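PDB 4WJB: putative amidohydrolase/peptidase from Burkholderia cenocepacia, which is probably a zinc-dependent hydrolase of the peptidase M20 family, acting on carbon-nitrogen bonds other than peptide bonds. Local coordinates for residues 16-20 with 410-415; 55-59 with 75-79; 258-262 with 314-319. All coordinates share one frame; numbering follows the deposited sequence.

Contact 1: residues 16-20 with 410-415; sequences MPRVD and ADVLLR
Asp411 on helix 403-421 grips both Arg18 and Val19, tying the N-terminal segment to the zinc-binding, catalytic part of this M20-family fold. The segment leads directly into helix 21-31, where Asp20 is the N-cap. Asp411 OD1 accepts a nearly straight hydrogen bond from the backbone Val19 N, 2.9 Å long with 177° at the hydrogen. The N-H arrives on the syn side of OD1, somewhat tilted out of the carboxylate plane. Arg18 makes a salt bridge to the same carboxylate, with NH2 3.0 Å from Asp411 OD2. This is not a flat, two-pronged pairing. The guanidinium and carboxylate planes are 63° apart, and NH2 meets OD2 from above the carboxylate plane, 46° out of it. Arg18 NE adds weak, longer bonds to both oxygens. The CB of Arg18 starts away from the helix, and bends at chi2 and chi3 turn its guanidinium back to Asp411. A water closes the group by donating to Asp411 OD2 at 2.7 Å and to Val19 O at 2.8 Å. OD1 has one strong donor and OD2 has two, with weak help from Arg18 NE, which probably favours the charged form of Asp411.

The CB of Val19 points toward the helix, and its CG1 meets Ala410 CB and Leu414 CD2, the latter at 3.8 Å. Leu414 CD2 also touches the ring of Pro17. Further out, Val118 and Leu122 of helix 109-124 pack on Leu414, and Leu358 touches both Arg18 and Asp411. Glu117 of helix 109-124 accepts a hydrogen bond from Asp20 N, just before helix 21-31. At the outer end, Met16 CB lies over one face of the Arg415 guanidinium, 3.4 Å from Arg415 NH2, and Pro17 O lies at its edge, 3.8 Å from NH2.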
ATOM      1  N   MET A  16     -35.309  -7.804 -45.988  1.00 56.80           N
ATOM      2  CA  MET A  16     -34.336  -8.263 -45.003  1.00 53.70           C
ATOM      3  C   MET A  16     -35.017  -8.666 -43.699  1.00 52.99           C
ATOM      4  O   MET A  16     -35.845  -7.922 -43.174  1.00 56.64           O
ATOM      5  CB  MET A  16     -33.289  -7.180 -44.744  1.00 51.55           C
ATOM      6  CG  MET A  16     -32.197  -7.129 -45.797  1.00 51.30           C
ATOM      7  SD  MET A  16     -31.286  -8.681 -45.893  1.00 80.05           S
ATOM      8  CE  MET A  16     -30.262  -8.395 -47.333  1.00 53.36           C
ATOM      9  N   PRO A  17     -34.661  -9.849 -43.170  1.00 47.72           N
ATOM     10  CA  PRO A  17     -35.323 -10.423 -41.993  1.00 45.33           C
ATOM     11  C   PRO A  17     -35.049  -9.624 -40.723  1.00 41.59           C
ATOM     12  O   PRO A  17     -34.119  -8.820 -40.688  1.00 43.81           O
ATOM     13  CB  PRO A  17     -34.713 -11.824 -41.899  1.00 42.16           C
ATOM     14  CG  PRO A  17     -33.369 -11.677 -42.506  1.00 41.64           C
ATOM     15  CD  PRO A  17     -33.521 -10.672 -43.614  1.00 44.61           C
ATOM     16  N   ARG A  18     -35.867  -9.843 -39.699  1.00 39.54           N
ATOM     17  CA  ARG A  18     -35.730  -9.141 -38.427  1.00 38.14           C
ATOM     18  C   ARG A  18     -35.908 -10.119 -37.279  1.00 33.06           C
ATOM     19  O   ARG A  18     -36.699 -11.052 -37.380  1.00 31.15           O
ATOM     20  CB  ARG A  18     -36.753  -8.008 -38.304  1.00 41.07           C
ATOM     21  CG  ARG A  18     -36.596  -6.883 -39.318  1.00 44.69           C
ATOM     22  CD  ARG A  18     -35.304  -6.114 -39.100  1.00 45.58           C
ATOM     23  NE  ARG A  18     -35.215  -5.546 -37.757  1.00 46.97           N
ATOM     24  CZ  ARG A  18     -35.650  -4.334 -37.422  1.00 50.47           C
ATOM     25  NH1 ARG A  18     -36.212  -3.551 -38.334  1.00 51.21           N
ATOM     26  NH2 ARG A  18     -35.521  -3.901 -36.174  1.00 51.64           N
ATOM     27  N   VAL A  19     -35.185  -9.904 -36.183  1.00 27.63           N
ATOM     28  CA  VAL A  19     -35.333 -10.779 -35.026  1.00 25.13           C
ATOM     29  C   VAL A  19     -36.661 -10.509 -34.319  1.00 23.56           C
ATOM     30  O   VAL A  19     -37.239  -9.427 -34.445  1.00 23.50           O
ATOM     31  CB  VAL A  19     -34.164 -10.619 -34.016  1.00 30.60           C
ATOM     32  CG1 VAL A  19     -32.826 -10.722 -34.732  1.00 29.26           C
ATOM     33  CG2 VAL A  19     -34.271  -9.305 -33.276  1.00 28.32           C
ATOM     34  N   ASP A  20     -37.146 -11.518 -33.604  1.00 22.34           N
ATOM     35  CA  ASP A  20     -38.299 -11.394 -32.719  1.00 24.07           C
ATOM     36  C   ASP A  20     -37.799 -11.061 -31.311  1.00 25.18           C
ATOM     37  O   ASP A  20     -37.359 -11.948 -30.580  1.00 21.59           O
ATOM     38  CB  ASP A  20     -39.107 -12.691 -32.714  1.00 26.11           C
ATOM     39  CG  ASP A  20     -40.395 -12.594 -31.909  1.00 29.52           C
ATOM     40  OD1 ASP A  20     -40.489 -11.762 -30.984  1.00 28.70           O
ATOM     41  OD2 ASP A  20     -41.322 -13.378 -32.203  1.00 32.41           O
ATOM     42  N   ALA A 410     -29.047  -8.449 -31.347  1.00 20.23           N
ATOM     43  CA  ALA A 410     -29.428  -9.651 -32.068  1.00 21.09           C
ATOM     44  C   ALA A 410     -29.748  -9.342 -33.530  1.00 21.05           C
ATOM     45  O   ALA A 410     -29.457 -10.147 -34.413  1.00 20.38           O
ATOM     46  CB  ALA A 410     -30.611 -10.315 -31.390  1.00 24.89           C
ATOM     47  N   ASP A 411     -30.339  -8.178 -33.783  1.00 19.31           N
ATOM     48  CA  ASP A 411     -30.643  -7.754 -35.148  1.00 28.07           C
ATOM     49  C   ASP A 411     -29.367  -7.535 -35.963  1.00 26.06           C
ATOM     50  O   ASP A 411     -29.296  -7.920 -37.132  1.00 25.82           O
ATOM     51  CB  ASP A 411     -31.486  -6.478 -35.140  1.00 33.18           C
ATOM     52  CG  ASP A 411     -32.950  -6.740 -35.434  1.00 35.41           C
ATOM     53  OD1 ASP A 411     -33.252  -7.688 -36.191  1.00 36.61           O
ATOM     54  OD2 ASP A 411     -33.799  -5.987 -34.918  1.00 36.34           O
ATOM     55  N   VAL A 412     -28.366  -6.915 -35.340  1.00 22.71           N
ATOM     56  CA  VAL A 412     -27.071  -6.709 -35.982  1.00 21.00           C
ATOM     57  C   VAL A 412     -26.394  -8.056 -36.265  1.00 21.13           C
ATOM     58  O   VAL A 412     -25.863  -8.268 -37.356  1.00 21.96           O
ATOM     59  CB  VAL A 412     -26.141  -5.824 -35.114  1.00 23.39           C
ATOM     60  CG1 VAL A 412     -24.745  -5.755 -35.720  1.00 21.00           C
ATOM     61  CG2 VAL A 412     -26.731  -4.423 -34.961  1.00 20.46           C
ATOM     62  N   LEU A 413     -26.427  -8.964 -35.290  1.00 20.48           N
ATOM     63  CA  LEU A 413     -25.868 -10.308 -35.465  1.00 20.00           C
ATOM     64  C   LEU A 413     -26.547 -11.045 -36.618  1.00 21.75           C
ATOM     65  O   LEU A 413     -25.889 -11.691 -37.435  1.00 22.56           O
ATOM     66  CB  LEU A 413     -26.012 -11.143 -34.186  1.00 16.52           C
ATOM     67  CG  LEU A 413     -25.411 -12.552 -34.331  1.00 16.11           C
ATOM     68  CD1 LEU A 413     -23.884 -12.457 -34.431  1.00 15.71           C
ATOM     69  CD2 LEU A 413     -25.822 -13.492 -33.204  1.00 19.19           C
ATOM     70  N   LEU A 414     -27.870 -10.951 -36.664  1.00 21.87           N
ATOM     71  CA  LEU A 414     -28.646 -11.563 -37.738  1.00 24.05           C
ATOM     72  C   LEU A 414     -28.174 -11.092 -39.111  1.00 25.63           C
ATOM     73  O   LEU A 414     -27.922 -11.905 -39.996  1.00 24.85           O
ATOM     74  CB  LEU A 414     -30.133 -11.256 -37.556  1.00 26.48           C
ATOM     75  CG  LEU A 414     -31.048 -11.618 -38.732  1.00 27.82           C
ATOM     76  CD1 LEU A 414     -30.991 -13.113 -39.050  1.00 28.88           C
ATOM     77  CD2 LEU A 414     -32.484 -11.171 -38.467  1.00 28.31           C
ATOM     78  N   ARG A 415     -28.041  -9.782 -39.288  1.00 22.03           N
ATOM     79  CA  ARG A 415     -27.654  -9.243 -40.589  1.00 30.89           C
ATOM     80  C   ARG A 415     -26.206  -9.548 -40.938  1.00 27.47           C
ATOM     81  O   ARG A 415     -25.889  -9.817 -42.090  1.00 24.88           O
ATOM     82  CB  ARG A 415     -27.897  -7.733 -40.635  1.00 39.20           C
ATOM     83  CG  ARG A 415     -29.343  -7.361 -40.389  1.00 42.94           C
ATOM     84  CD  ARG A 415     -30.108  -7.237 -41.700  1.00 47.13           C
ATOM     85  NE  ARG A 415     -30.141  -5.847 -42.152  1.00 49.42           N
ATOM     86  CZ  ARG A 415     -31.242  -5.100 -42.213  1.00 50.32           C
ATOM     87  NH1 ARG A 415     -31.159  -3.842 -42.617  1.00 53.79           N
ATOM     88  NH2 ARG A 415     -32.429  -5.606 -41.882  1.00 48.46           N
TER
HETATM   89  O   HOH W   1     -36.360  -6.761 -34.576  1.00 30.49           O

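Contact 2: residues 55-59 with 75-79; sequences RDLFV and GNVFA
The Phe58 ring meets Val77 at its edge: CG1 of Val77 lies near the ring plane, 4.2 Å from Phe58 CE2. Ala79 CB approaches the same end of the ring obliquely, 4.0 Å from Phe58 CZ. The second flat group, the Arg55 guanidinium, has Gly75 O at its edge. Arg55 NH1 gives that oxygen a 2.7 Å hydrogen bond, with an angle of 160° at the hydrogen. The donor lies in the carbonyl plane of Gly75. An extended run from CG to NE carries the guanidinium past Val77, whose CG2 is 3.6 Å from Arg55 NH1. The other methyl, Val77 CG1, packs on Val59 CG2 at 3.8 Å. Helix 49-64 thus lies along strand 77-81 on one face of the catalytic-domain sheet, with local directions 16° apart. Val135 and Ile137 of the adjacent strand 133-138 also touch Phe58. The remaining Arg55 nitrogens have partners too: NE forms a salt bridge with Asp51, NH2 bonds to Thr139 OG1, and Tyr185 adds a cation-pi contact. These partners imply that the buried guanidinium is well compensated, and Asp51 probably offsets much of its charge.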
ATOM      1  N   ARG A  55     -27.048 -26.473 -21.090  1.00 18.52           N
ATOM      2  CA  ARG A  55     -26.604 -27.055 -22.353  1.00 19.66           C
ATOM      3  C   ARG A  55     -27.717 -27.892 -22.991  1.00 16.85           C
ATOM      4  O   ARG A  55     -27.986 -27.783 -24.188  1.00 16.32           O
ATOM      5  CB  ARG A  55     -25.353 -27.913 -22.131  1.00 19.76           C
ATOM      6  CG  ARG A  55     -24.089 -27.116 -21.802  1.00 20.88           C
ATOM      7  CD  ARG A  55     -23.036 -27.992 -21.124  1.00 21.33           C
ATOM      8  NE  ARG A  55     -21.720 -27.356 -21.146  1.00 21.42           N
ATOM      9  CZ  ARG A  55     -20.773 -27.647 -22.029  1.00 22.05           C
ATOM     10  NH1 ARG A  55     -20.992 -28.572 -22.959  1.00 21.18           N
ATOM     11  NH2 ARG A  55     -19.608 -27.016 -21.987  1.00 21.62           N
ATOM     12  N   ASP A  56     -28.360 -28.723 -22.179  1.00 15.96           N
ATOM     13  CA  ASP A  56     -29.436 -29.590 -22.658  1.00 17.93           C
ATOM     14  C   ASP A  56     -30.598 -28.793 -23.241  1.00 19.01           C
ATOM     15  O   ASP A  56     -31.211 -29.201 -24.233  1.00 17.16           O
ATOM     16  CB  ASP A  56     -29.958 -30.485 -21.530  1.00 20.27           C
ATOM     17  CG  ASP A  56     -28.988 -31.590 -21.159  1.00 22.65           C
ATOM     18  OD1 ASP A  56     -28.018 -31.810 -21.911  1.00 22.80           O
ATOM     19  OD2 ASP A  56     -29.210 -32.249 -20.120  1.00 25.07           O
ATOM     20  N   LEU A  57     -30.911 -27.670 -22.603  1.00 18.86           N
ATOM     21  CA  LEU A  57     -32.007 -26.815 -23.051  1.00 18.30           C
ATOM     22  C   LEU A  57     -31.673 -26.154 -24.386  1.00 20.16           C
ATOM     23  O   LEU A  57     -32.516 -26.080 -25.279  1.00 19.22           O
ATOM     24  CB  LEU A  57     -32.328 -25.752 -21.998  1.00 17.68           C
ATOM     25  CG  LEU A  57     -33.602 -24.942 -22.228  1.00 18.41           C
ATOM     26  CD1 LEU A  57     -34.785 -25.883 -22.336  1.00 20.63           C
ATOM     27  CD2 LEU A  57     -33.820 -23.954 -21.092  1.00 19.15           C
ATOM     28  N   PHE A  58     -30.440 -25.677 -24.521  1.00 18.86           N
ATOM     29  CA  PHE A  58     -29.998 -25.093 -25.783  1.00 17.71           C
ATOM     30  C   PHE A  58     -30.058 -26.131 -26.896  1.00 16.78           C
ATOM     31  O   PHE A  58     -30.534 -25.862 -28.001  1.00 17.19           O
ATOM     32  CB  PHE A  58     -28.575 -24.536 -25.659  1.00 16.09           C
ATOM     33  CG  PHE A  58     -27.969 -24.149 -26.977  1.00 15.49           C
ATOM     34  CD1 PHE A  58     -28.295 -22.946 -27.571  1.00 15.02           C
ATOM     35  CD2 PHE A  58     -27.091 -25.003 -27.631  1.00 16.30           C
ATOM     36  CE1 PHE A  58     -27.745 -22.588 -28.799  1.00 16.62           C
ATOM     37  CE2 PHE A  58     -26.539 -24.652 -28.853  1.00 16.88           C
ATOM     38  CZ  PHE A  58     -26.869 -23.440 -29.436  1.00 16.57           C
ATOM     39  N   VAL A  59     -29.559 -27.320 -26.592  1.00 14.38           N
ATOM     40  CA  VAL A  59     -29.531 -28.404 -27.550  1.00 15.33           C
ATOM     41  C   VAL A  59     -30.958 -28.749 -27.974  1.00 17.03           C
ATOM     42  O   VAL A  59     -31.227 -28.946 -29.159  1.00 19.83           O
ATOM     43  CB  VAL A  59     -28.811 -29.636 -26.970  1.00 14.41           C
ATOM     44  CG1 VAL A  59     -29.224 -30.910 -27.699  1.00 15.70           C
ATOM     45  CG2 VAL A  59     -27.306 -29.436 -27.049  1.00 14.73           C
ATOM     46  N   GLY A  75     -16.156 -30.580 -25.192  1.00 16.13           N
ATOM     47  CA  GLY A  75     -17.539 -30.341 -24.816  1.00 15.92           C
ATOM     48  C   GLY A  75     -18.154 -29.106 -25.449  1.00 16.55           C
ATOM     49  O   GLY A  75     -19.240 -28.680 -25.058  1.00 15.93           O
ATOM     50  N   ASN A  76     -17.461 -28.517 -26.419  1.00 14.18           N
ATOM     51  CA  ASN A  76     -18.036 -27.418 -27.177  1.00 16.35           C
ATOM     52  C   ASN A  76     -19.253 -27.914 -27.944  1.00 17.51           C
ATOM     53  O   ASN A  76     -19.212 -28.977 -28.563  1.00 13.54           O
ATOM     54  CB  ASN A  76     -17.015 -26.819 -28.141  1.00 17.78           C
ATOM     55  CG  ASN A  76     -15.802 -26.258 -27.432  1.00 19.72           C
ATOM     56  OD1 ASN A  76     -15.914 -25.639 -26.369  1.00 17.47           O
ATOM     57  ND2 ASN A  76     -14.628 -26.476 -28.017  1.00 19.29           N
ATOM     58  N   VAL A  77     -20.338 -27.152 -27.887  1.00 17.19           N
ATOM     59  CA  VAL A  77     -21.581 -27.564 -28.521  1.00 15.70           C
ATOM     60  C   VAL A  77     -21.815 -26.725 -29.763  1.00 15.42           C
ATOM     61  O   VAL A  77     -21.809 -25.497 -29.689  1.00 14.40           O
ATOM     62  CB  VAL A  77     -22.776 -27.424 -27.556  1.00 17.41           C
ATOM     63  CG1 VAL A  77     -24.055 -27.935 -28.203  1.00 17.10           C
ATOM     64  CG2 VAL A  77     -22.494 -28.177 -26.259  1.00 15.50           C
ATOM     65  N   PHE A  78     -22.019 -27.391 -30.900  1.00 14.57           N
ATOM     66  CA  PHE A  78     -22.256 -26.706 -32.169  1.00 16.12           C
ATOM     67  C   PHE A  78     -23.617 -27.093 -32.731  1.00 16.45           C
ATOM     68  O   PHE A  78     -23.862 -28.262 -33.012  1.00 16.75           O
ATOM     69  CB  PHE A  78     -21.176 -27.047 -33.205  1.00 16.80           C
ATOM     70  CG  PHE A  78     -19.777 -26.772 -32.749  1.00 17.94           C
ATOM     71  CD1 PHE A  78     -19.070 -27.724 -32.030  1.00 17.15           C
ATOM     72  CD2 PHE A  78     -19.157 -25.570 -33.055  1.00 17.92           C
ATOM     73  CE1 PHE A  78     -17.772 -27.479 -31.614  1.00 17.03           C
ATOM     74  CE2 PHE A  78     -17.863 -25.317 -32.638  1.00 17.70           C
ATOM     75  CZ  PHE A  78     -17.170 -26.276 -31.916  1.00 17.61           C
ATOM     76  N   ALA A  79     -24.495 -26.110 -32.893  1.00 18.37           N
ATOM     77  CA  ALA A  79     -25.786 -26.340 -33.532  1.00 17.54           C
ATOM     78  C   ALA A  79     -25.725 -25.828 -34.959  1.00 15.94           C
ATOM     79  O   ALA A  79     -25.584 -24.629 -35.176  1.00 16.53           O
ATOM     80  CB  ALA A  79     -26.893 -25.647 -32.767  1.00 16.51           C
TER

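Contact 3: residues 258-262 with 314-319; sequences MISFV and ALRAEL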
ATOM      1  N   MET A 258       5.674   8.046  -9.548  1.00 22.40           N
ATOM      2  CA  MET A 258       5.462   7.101 -10.641  1.00 22.94           C
ATOM      3  C   MET A 258       3.977   6.823 -10.873  1.00 22.65           C
ATOM      4  O   MET A 258       3.538   6.669 -12.013  1.00 21.85           O
ATOM      5  CB  MET A 258       6.198   5.785 -10.369  1.00 23.50           C
ATOM      6  CG  MET A 258       7.710   5.901 -10.372  1.00 23.89           C
ATOM      7  SD  MET A 258       8.354   6.654 -11.875  1.00 28.45           S
ATOM      8  CE  MET A 258       7.744   5.523 -13.123  1.00 23.13           C
ATOM      9  N   ILE A 259       3.215   6.748  -9.786  1.00 21.20           N
ATOM     10  CA  ILE A 259       1.775   6.519  -9.858  1.00 18.71           C
ATOM     11  C   ILE A 259       1.101   7.659 -10.618  1.00 21.30           C
ATOM     12  O   ILE A 259       0.256   7.431 -11.491  1.00 20.88           O
ATOM     13  CB  ILE A 259       1.162   6.379  -8.445  1.00 18.83           C
ATOM     14  CG1 ILE A 259       1.672   5.103  -7.776  1.00 20.30           C
ATOM     15  CG2 ILE A 259      -0.358   6.361  -8.504  1.00 21.23           C
ATOM     16  CD1 ILE A 259       1.293   4.977  -6.313  1.00 20.36           C
ATOM     17  N   SER A 260       1.498   8.885 -10.296  1.00 21.44           N
ATOM     18  CA  SER A 260       0.978  10.067 -10.970  1.00 20.82           C
ATOM     19  C   SER A 260       1.370  10.074 -12.440  1.00 21.56           C
ATOM     20  O   SER A 260       0.582  10.485 -13.302  1.00 20.74           O
ATOM     21  CB  SER A 260       1.485  11.344 -10.291  1.00 22.45           C
ATOM     22  OG  SER A 260       1.027  11.426  -8.955  1.00 25.33           O
ATOM     23  N   PHE A 261       2.588   9.616 -12.726  1.00 19.39           N
ATOM     24  CA  PHE A 261       3.069   9.602 -14.103  1.00 20.33           C
ATOM     25  C   PHE A 261       2.347   8.546 -14.930  1.00 19.94           C
ATOM     26  O   PHE A 261       2.082   8.755 -16.115  1.00 21.72           O
ATOM     27  CB  PHE A 261       4.578   9.364 -14.164  1.00 21.05           C
ATOM     28  CG  PHE A 261       5.145   9.494 -15.547  1.00 21.42           C
ATOM     29  CD1 PHE A 261       5.218  10.729 -16.157  1.00 22.35           C
ATOM     30  CD2 PHE A 261       5.587   8.382 -16.242  1.00 21.48           C
ATOM     31  CE1 PHE A 261       5.729  10.858 -17.440  1.00 25.51           C
ATOM     32  CE2 PHE A 261       6.102   8.505 -17.522  1.00 21.19           C
ATOM     33  CZ  PHE A 261       6.168   9.741 -18.123  1.00 23.24           C
ATOM     34  N   VAL A 262       2.039   7.413 -14.306  1.00 18.25           N
ATOM     35  CA  VAL A 262       1.307   6.352 -14.986  1.00 19.02           C
ATOM     36  C   VAL A 262      -0.041   6.890 -15.452  1.00 19.88           C
ATOM     37  O   VAL A 262      -0.447   6.651 -16.588  1.00 20.72           O
ATOM     38  CB  VAL A 262       1.107   5.111 -14.085  1.00 18.02           C
ATOM     39  CG1 VAL A 262       0.060   4.169 -14.684  1.00 16.41           C
ATOM     40  CG2 VAL A 262       2.429   4.376 -13.899  1.00 17.50           C
ATOM     41  N   ALA A 314       8.423   4.907 -22.182  1.00 26.17           N
ATOM     42  CA  ALA A 314       8.169   6.099 -21.374  1.00 27.47           C
ATOM     43  C   ALA A 314       8.244   5.788 -19.881  1.00 28.27           C
ATOM     44  O   ALA A 314       8.829   6.549 -19.104  1.00 31.24           O
ATOM     45  CB  ALA A 314       6.816   6.699 -21.725  1.00 23.93           C
ATOM     46  N   LEU A 315       7.652   4.665 -19.489  1.00 28.24           N
ATOM     47  CA  LEU A 315       7.668   4.223 -18.101  1.00 27.44           C
ATOM     48  C   LEU A 315       9.094   3.970 -17.616  1.00 29.70           C
ATOM     49  O   LEU A 315       9.478   4.423 -16.539  1.00 29.58           O
ATOM     50  CB  LEU A 315       6.829   2.957 -17.931  1.00 26.94           C
ATOM     51  CG  LEU A 315       6.851   2.283 -16.556  1.00 26.64           C
ATOM     52  CD1 LEU A 315       6.222   3.168 -15.494  1.00 23.90           C
ATOM     53  CD2 LEU A 315       6.146   0.933 -16.614  1.00 26.92           C
ATOM     54  N   ARG A 316       9.866   3.248 -18.421  1.00 30.57           N
ATOM     55  CA  ARG A 316      11.241   2.914 -18.073  1.00 33.94           C
ATOM     56  C   ARG A 316      12.134   4.152 -18.025  1.00 35.42           C
ATOM     57  O   ARG A 316      13.033   4.242 -17.191  1.00 36.99           O
ATOM     58  CB  ARG A 316      11.809   1.892 -19.063  1.00 34.92           C
ATOM     59  CG  ARG A 316      11.157   0.520 -18.961  1.00 35.32           C
ATOM     60  CD  ARG A 316      11.667  -0.437 -20.038  1.00 37.30           C
ATOM     61  NE  ARG A 316      11.064  -1.761 -19.907  1.00 37.31           N
ATOM     62  CZ  ARG A 316      11.574  -2.736 -19.162  1.00 38.43           C
ATOM     63  NH1 ARG A 316      12.695  -2.535 -18.485  1.00 39.02           N
ATOM     64  NH2 ARG A 316      10.966  -3.914 -19.090  1.00 39.06           N
ATOM     65  N   ALA A 317      11.881   5.103 -18.918  1.00 34.53           N
ATOM     66  CA  ALA A 317      12.665   6.332 -18.957  1.00 34.81           C
ATOM     67  C   ALA A 317      12.401   7.188 -17.723  1.00 33.59           C
ATOM     68  O   ALA A 317      13.331   7.704 -17.104  1.00 35.80           O
ATOM     69  CB  ALA A 317      12.361   7.120 -20.223  1.00 34.53           C
ATOM     70  N   GLU A 318      11.130   7.330 -17.364  1.00 29.84           N
ATOM     71  CA  GLU A 318      10.764   8.161 -16.228  1.00 30.50           C
ATOM     72  C   GLU A 318      11.189   7.511 -14.916  1.00 32.75           C
ATOM     73  O   GLU A 318      11.592   8.202 -13.982  1.00 32.57           O
ATOM     74  CB  GLU A 318       9.262   8.442 -16.217  1.00 30.22           C
ATOM     75  CG  GLU A 318       8.798   9.354 -15.078  1.00 30.23           C
ATOM     76  CD  GLU A 318       9.312  10.782 -15.198  1.00 35.62           C
ATOM     77  OE1 GLU A 318       9.951  11.128 -16.215  1.00 39.36           O
ATOM     78  OE2 GLU A 318       9.073  11.576 -14.266  1.00 38.25           O
ATOM     79  N   LEU A 319      11.106   6.184 -14.853  1.00 32.87           N
ATOM     80  CA  LEU A 319      11.557   5.460 -13.672  1.00 32.10           C
ATOM     81  C   LEU A 319      13.037   5.744 -13.414  1.00 35.19           C
ATOM     82  O   LEU A 319      13.440   6.007 -12.279  1.00 29.47           O
ATOM     83  CB  LEU A 319      11.321   3.958 -13.827  1.00 30.98           C
ATOM     84  CG  LEU A 319      11.637   3.124 -12.584  1.00 31.98           C
ATOM     85  CD1 LEU A 319      10.732   3.537 -11.437  1.00 31.04           C
ATOM     86  CD2 LEU A 319      11.504   1.636 -12.869  1.00 32.00           C
TER
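Val262 N donates a 2.8 Å hydrogen bond to Met258 O within helix 251-268, and the side chains of both residues also touch the facing helix 305-326. Phe261 CE2 comes 3.7 Å from Ala314 O, a plain contact. No hydrogen bond crosses between the two segments, so side-chain packing joins them. Its main feature is a CH-pi contact. Glu318 CG sits over the centre of one face of the Phe261 ring, 3.6 Å from the centroid and 14° off the ring normal. Glu318 CB lies over the same face and comes 3.4 Å from Phe261 CE2. In both residues CG is anti to the backbone N, which extends the two side chains from their helices toward each other. The bend at chi2 of Glu318 then lays its carboxylate stacked, 24° from the ring plane. The carboxylate forms a salt bridge with Arg321 through OE2. The aliphatic part of Glu318 is thus used for packing and its charged end for a partner further along the same helix.

Met258 fills the other part of the interface. Bends at chi2 and chi3 fold its thioether chain, putting CE 3.7 Å from Leu315 CD1 and SD 3.9 Å from Leu319 CD1. The two helices run roughly antiparallel, at 152°, with their local axes 10.8 Å apart. They lie side by side on the sheet of the M20 dimerisation domain. Met258 and Val262 rest on strand 289-302, Leu315 bridges strands 289-302 and 329-342, and Ile259 and Ser260 touch Ala256 of the second subunit.

In the fold
Contact 1 and contact 2 lie in the zinc-binding part of the chain, with centres 22 Å apart and no direct touch. Contact 3 lies on the other side of the chain's centre, in the dimerisation domain. Contact 2 is buried, and contacts 1 and 3 are partly buried. No helix or strand is shared by two of the contacts. Segment 16-20, the first modelled residues, packs on a late helix, so contact 1 encloses the other two along the sequence. Contact 2 links helix to strand, and contact 3 pairs two helices. Contact 1 combines a salt bridge and a bridging water with apolar packing, one arginine bond among apolar groups marks contact 2, and contact 3 is held by packing alone.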